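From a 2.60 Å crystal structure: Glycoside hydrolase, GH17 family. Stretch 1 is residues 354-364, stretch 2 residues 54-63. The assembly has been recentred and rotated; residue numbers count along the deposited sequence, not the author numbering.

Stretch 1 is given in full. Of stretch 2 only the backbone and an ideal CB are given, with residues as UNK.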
# COMPACT_ATOMS: atom_id res chain seq x y z
N ASP A 354 -17.47 8.82 28.67
CA ASP A 354 -17.50 8.76 27.20
C ASP A 354 -18.70 9.56 26.71
O ASP A 354 -19.80 9.47 27.26
CB ASP A 354 -17.65 7.32 26.68
CG ASP A 354 -16.40 6.50 26.84
OD1 ASP A 354 -15.33 7.05 27.12
OD2 ASP A 354 -16.50 5.26 26.70
N GLU A 355 -18.46 10.32 25.66
CA GLU A 355 -19.47 11.17 25.05
C GLU A 355 -19.53 10.84 23.57
O GLU A 355 -18.71 11.31 22.79
CB GLU A 355 -19.11 12.63 25.29
CG GLU A 355 -19.32 13.07 26.75
CD GLU A 355 -19.54 14.56 26.90
OE1 GLU A 355 -18.55 15.33 27.07
OE2 GLU A 355 -20.69 14.99 26.78
N PRO A 356 -20.52 10.02 23.18
CA PRO A 356 -20.58 9.55 21.80
C PRO A 356 -21.08 10.54 20.73
O PRO A 356 -21.15 10.17 19.57
CB PRO A 356 -21.48 8.33 21.89
CG PRO A 356 -22.35 8.57 23.05
CD PRO A 356 -21.75 9.65 23.92
N TRP A 357 -21.41 11.78 21.09
CA TRP A 357 -21.75 12.82 20.08
C TRP A 357 -20.51 13.47 19.40
O TRP A 357 -20.68 14.20 18.44
CB TRP A 357 -22.61 13.93 20.71
CG TRP A 357 -21.94 14.60 21.87
CD1 TRP A 357 -22.05 14.25 23.17
CD2 TRP A 357 -21.06 15.72 21.82
NE1 TRP A 357 -21.28 15.09 23.95
CE2 TRP A 357 -20.65 15.99 23.14
CE3 TRP A 357 -20.57 16.53 20.80
CZ2 TRP A 357 -19.77 17.01 23.47
CZ3 TRP A 357 -19.69 17.55 21.12
CH2 TRP A 357 -19.29 17.78 22.45
N LYS A 358 -19.30 13.24 19.92
CA LYS A 358 -18.14 14.01 19.52
C LYS A 358 -17.64 13.60 18.16
O LYS A 358 -17.14 14.43 17.41
CB LYS A 358 -17.03 13.94 20.56
CG LYS A 358 -17.33 14.78 21.79
CD LYS A 358 -16.68 14.24 23.06
CE LYS A 358 -15.48 15.01 23.60
NZ LYS A 358 -14.66 15.82 22.69
N ASP A 359 -17.72 12.32 17.87
CA ASP A 359 -17.51 11.78 16.53
C ASP A 359 -18.78 10.94 16.24
O ASP A 359 -18.77 9.72 16.26
CB ASP A 359 -16.20 10.96 16.45
CG ASP A 359 -15.76 10.64 15.01
OD1 ASP A 359 -16.53 10.86 14.05
OD2 ASP A 359 -14.61 10.13 14.87
N ALA A 360 -19.87 11.67 15.99
CA ALA A 360 -21.21 11.09 15.93
C ALA A 360 -21.34 9.96 14.91
O ALA A 360 -21.93 8.94 15.22
CB ALA A 360 -22.23 12.19 15.64
N HIS A 361 -20.77 10.14 13.72
CA HIS A 361 -20.91 9.18 12.63
C HIS A 361 -19.87 8.09 12.63
O HIS A 361 -19.83 7.29 11.72
CB HIS A 361 -20.93 9.89 11.30
CG HIS A 361 -22.16 10.70 11.09
ND1 HIS A 361 -22.23 12.04 11.38
CD2 HIS A 361 -23.39 10.34 10.65
CE1 HIS A 361 -23.45 12.48 11.13
NE2 HIS A 361 -24.17 11.47 10.68
N ASN A 362 -19.02 8.04 13.63
CA ASN A 362 -18.04 6.96 13.76
C ASN A 362 -17.81 6.59 15.22
O ASN A 362 -16.97 7.18 15.88
CB ASN A 362 -16.74 7.40 13.10
CG ASN A 362 -15.65 6.36 13.20
OD1 ASN A 362 -15.87 5.22 13.60
ND2 ASN A 362 -14.49 6.73 12.76
N SER A 363 -18.55 5.61 15.72
CA SER A 363 -18.50 5.31 17.17
C SER A 363 -17.14 4.84 17.68
O SER A 363 -16.84 5.07 18.84
CB SER A 363 -19.60 4.32 17.57
OG SER A 363 -19.75 3.35 16.57
N GLY A 364 -16.33 4.22 16.81
CA GLY A 364 -14.96 3.84 17.12
C GLY A 364 -13.94 4.98 17.16
O GLY A 364 -12.78 4.75 17.51
N UNK A 54 -15.98 17.68 32.25
CA UNK A 54 -17.27 16.97 32.31
C UNK A 54 -18.29 17.37 31.24
O UNK A 54 -18.52 18.55 30.95
CB UNK A 54 -17.90 17.20 33.69
N UNK A 55 -18.90 16.34 30.68
CA UNK A 55 -20.11 16.45 29.90
C UNK A 55 -20.97 15.25 30.24
O UNK A 55 -20.47 14.13 30.45
CB UNK A 55 -19.81 16.53 28.40
N UNK A 56 -22.28 15.45 30.20
CA UNK A 56 -23.28 14.49 30.66
C UNK A 56 -24.19 13.97 29.56
O UNK A 56 -25.14 13.25 29.83
CB UNK A 56 -24.14 15.13 31.75
N UNK A 57 -23.90 14.35 28.33
CA UNK A 57 -24.64 13.90 27.17
C UNK A 57 -24.46 12.41 27.02
O UNK A 57 -23.35 11.90 27.20
CB UNK A 57 -24.19 14.63 25.91
N UNK A 58 -25.56 11.73 26.72
CA UNK A 58 -25.62 10.25 26.63
C UNK A 58 -25.92 9.70 25.25
O UNK A 58 -25.85 8.51 25.05
CB UNK A 58 -26.69 9.72 27.59
N UNK A 59 -26.21 10.58 24.29
CA UNK A 59 -26.60 10.19 22.94
C UNK A 59 -25.67 10.83 21.92
O UNK A 59 -24.83 11.65 22.26
CB UNK A 59 -28.05 10.58 22.66
N UNK A 60 -25.87 10.46 20.65
CA UNK A 60 -24.99 10.87 19.56
C UNK A 60 -25.22 12.31 19.05
O UNK A 60 -24.60 12.72 18.07
CB UNK A 60 -25.16 9.89 18.40
N UNK A 61 -26.11 13.05 19.69
CA UNK A 61 -26.32 14.45 19.39
C UNK A 61 -26.60 15.22 20.69
O UNK A 61 -27.24 14.71 21.62
CB UNK A 61 -27.47 14.62 18.39
N UNK A 62 -26.07 16.43 20.74
CA UNK A 62 -26.30 17.32 21.85
C UNK A 62 -27.71 17.92 21.85
O UNK A 62 -28.12 18.55 22.81
CB UNK A 62 -25.26 18.44 21.83
N UNK A 63 -28.44 17.73 20.75
CA UNK A 63 -29.88 18.00 20.71
C UNK A 63 -30.63 17.23 21.80
O UNK A 63 -31.61 17.72 22.31
CB UNK A 63 -30.45 17.64 19.34

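Trp-357 dominates what stretch 1 offers. Its indole is steadied from within by a hydrogen bond from NE1 to Glu-355 OE2 (2.9 Å), and no hydrogen bond crosses to stretch 2, so the contact rests on shape.

Position 54 aims its CA-to-CB bond away, with nothing of stretch 1 near, so many residues would do; it is Tyr-54, its hydroxyl bonded elsewhere in the structure.

Position 55 is the strictest. Its bond points toward stretch 1, and the ideal CB would lie 2.2 Å from Glu-355 OE1, a clash for any side chain. The extended backbone, phi -141° and psi 148°, would tolerate other residues; the carboxylate does not. Gly-55 lets Glu-355 OE1 approach its CA to 3.4 Å.

Position 56 points away and meets no such obstacle, so this contact sets no demand for the deposited Gly-56.

Position 57 points toward stretch 1, its ideal CB 3.5 Å from Trp-357 CD1 and 3.6 Å from Glu-355 OE2. The start is tight, and a flat or slender side chain that turns past the indole would suit, aromatic or aliphatic. Tyr-57, chi1 m, meets the indole obliquely, planes at 69°, while Glu-355 OE2 lies at the tyrosine ring edge, 3.4 Å from CD2.

Positions 58 and 59 both point away, and stretch 1 leaves the choice wide at each. They are Arg-58 and Lys-59, and their backbones do the touching: Pro-356 CG packs 4.0 Å from Arg-58 O and equally far from Lys-59 O.

At position 60 the backbones come closest, CA to CA 3.8 Å from Trp-357. The bond runs sideways, its ideal CB 4.2 Å from Pro-356 O and 4.6 Å from Ala-360 O; a long, flexible chain could run on to Ser-363. Lys-60 does, bringing NZ within 4.2 Å of Ser-363 CB. Its O also sits 3.4 Å from Ala-360 CB and takes a CA-H...O contact from Trp-357 CA at 3.5 Å.

Position 61 points away, and stretch 1 leaves the choice wide. Ser-61 OG accepts a hydrogen bond from the N of position 63 (3.2 Å).

Position 62 starts sideways, its ideal CB 5.0 Å from Trp-357 CD2, with room for a chain carrying methylenes over the indole: Arg, Lys, Gln or Met. Arg-62 lays CD 3.5 Å from the centroid of the Trp-357 six-membered ring, only 5° off the normal, a CH-pi contact, while its guanidinium nitrogens NH1 and NH2 bond elsewhere in the structure.

Position 63 is out of reach and unconstrained here; it is Asp-63.

Stretch 2, residues 54-63: YGGYRKKSRD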
# COMPACT_ATOMS: atom_id res chain seq x y z
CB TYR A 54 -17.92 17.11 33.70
CG TYR A 54 -19.32 16.53 33.77
CD1 TYR A 54 -19.52 15.18 33.91
CD2 TYR A 54 -20.45 17.34 33.61
CE1 TYR A 54 -20.80 14.63 33.94
CE2 TYR A 54 -21.72 16.81 33.63
CZ TYR A 54 -21.89 15.46 33.79
OH TYR A 54 -23.17 14.96 33.83
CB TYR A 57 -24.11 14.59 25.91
CG TYR A 57 -24.35 16.08 25.84
CD1 TYR A 57 -25.57 16.60 25.42
CD2 TYR A 57 -23.35 16.98 26.17
CE1 TYR A 57 -25.78 17.98 25.32
CE2 TYR A 57 -23.55 18.35 26.09
CZ TYR A 57 -24.76 18.84 25.67
OH TYR A 57 -24.95 20.18 25.54
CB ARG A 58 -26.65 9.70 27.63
CG ARG A 58 -26.19 9.75 29.08
CD ARG A 58 -27.35 9.89 30.03
NE ARG A 58 -26.89 10.22 31.39
CZ ARG A 58 -27.25 9.64 32.53
NH1 ARG A 58 -26.73 10.13 33.64
NH2 ARG A 58 -28.11 8.62 32.59
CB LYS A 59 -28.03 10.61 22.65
CG LYS A 59 -29.08 10.19 23.68
CD LYS A 59 -29.74 8.87 23.35
CE LYS A 59 -30.83 8.59 24.36
NZ LYS A 59 -31.33 7.20 24.22
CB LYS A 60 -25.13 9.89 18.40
CG LYS A 60 -24.77 8.45 18.72
CD LYS A 60 -25.06 7.56 17.51
CE LYS A 60 -24.99 6.07 17.81
NZ LYS A 60 -23.60 5.57 17.63
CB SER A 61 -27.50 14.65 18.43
OG SER A 61 -27.72 16.03 18.18
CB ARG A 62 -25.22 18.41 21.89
CG ARG A 62 -23.81 17.89 22.17
CD ARG A 62 -22.83 19.05 22.27
NE ARG A 62 -22.83 19.83 21.02
CZ ARG A 62 -22.41 21.09 20.88
NH1 ARG A 62 -21.91 21.78 21.90
NH2 ARG A 62 -22.47 21.64 19.69
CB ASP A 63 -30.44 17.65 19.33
CG ASP A 63 -29.90 18.57 18.19
OD1 ASP A 63 -29.23 19.59 18.46
OD2 ASP A 63 -30.14 18.26 17.02
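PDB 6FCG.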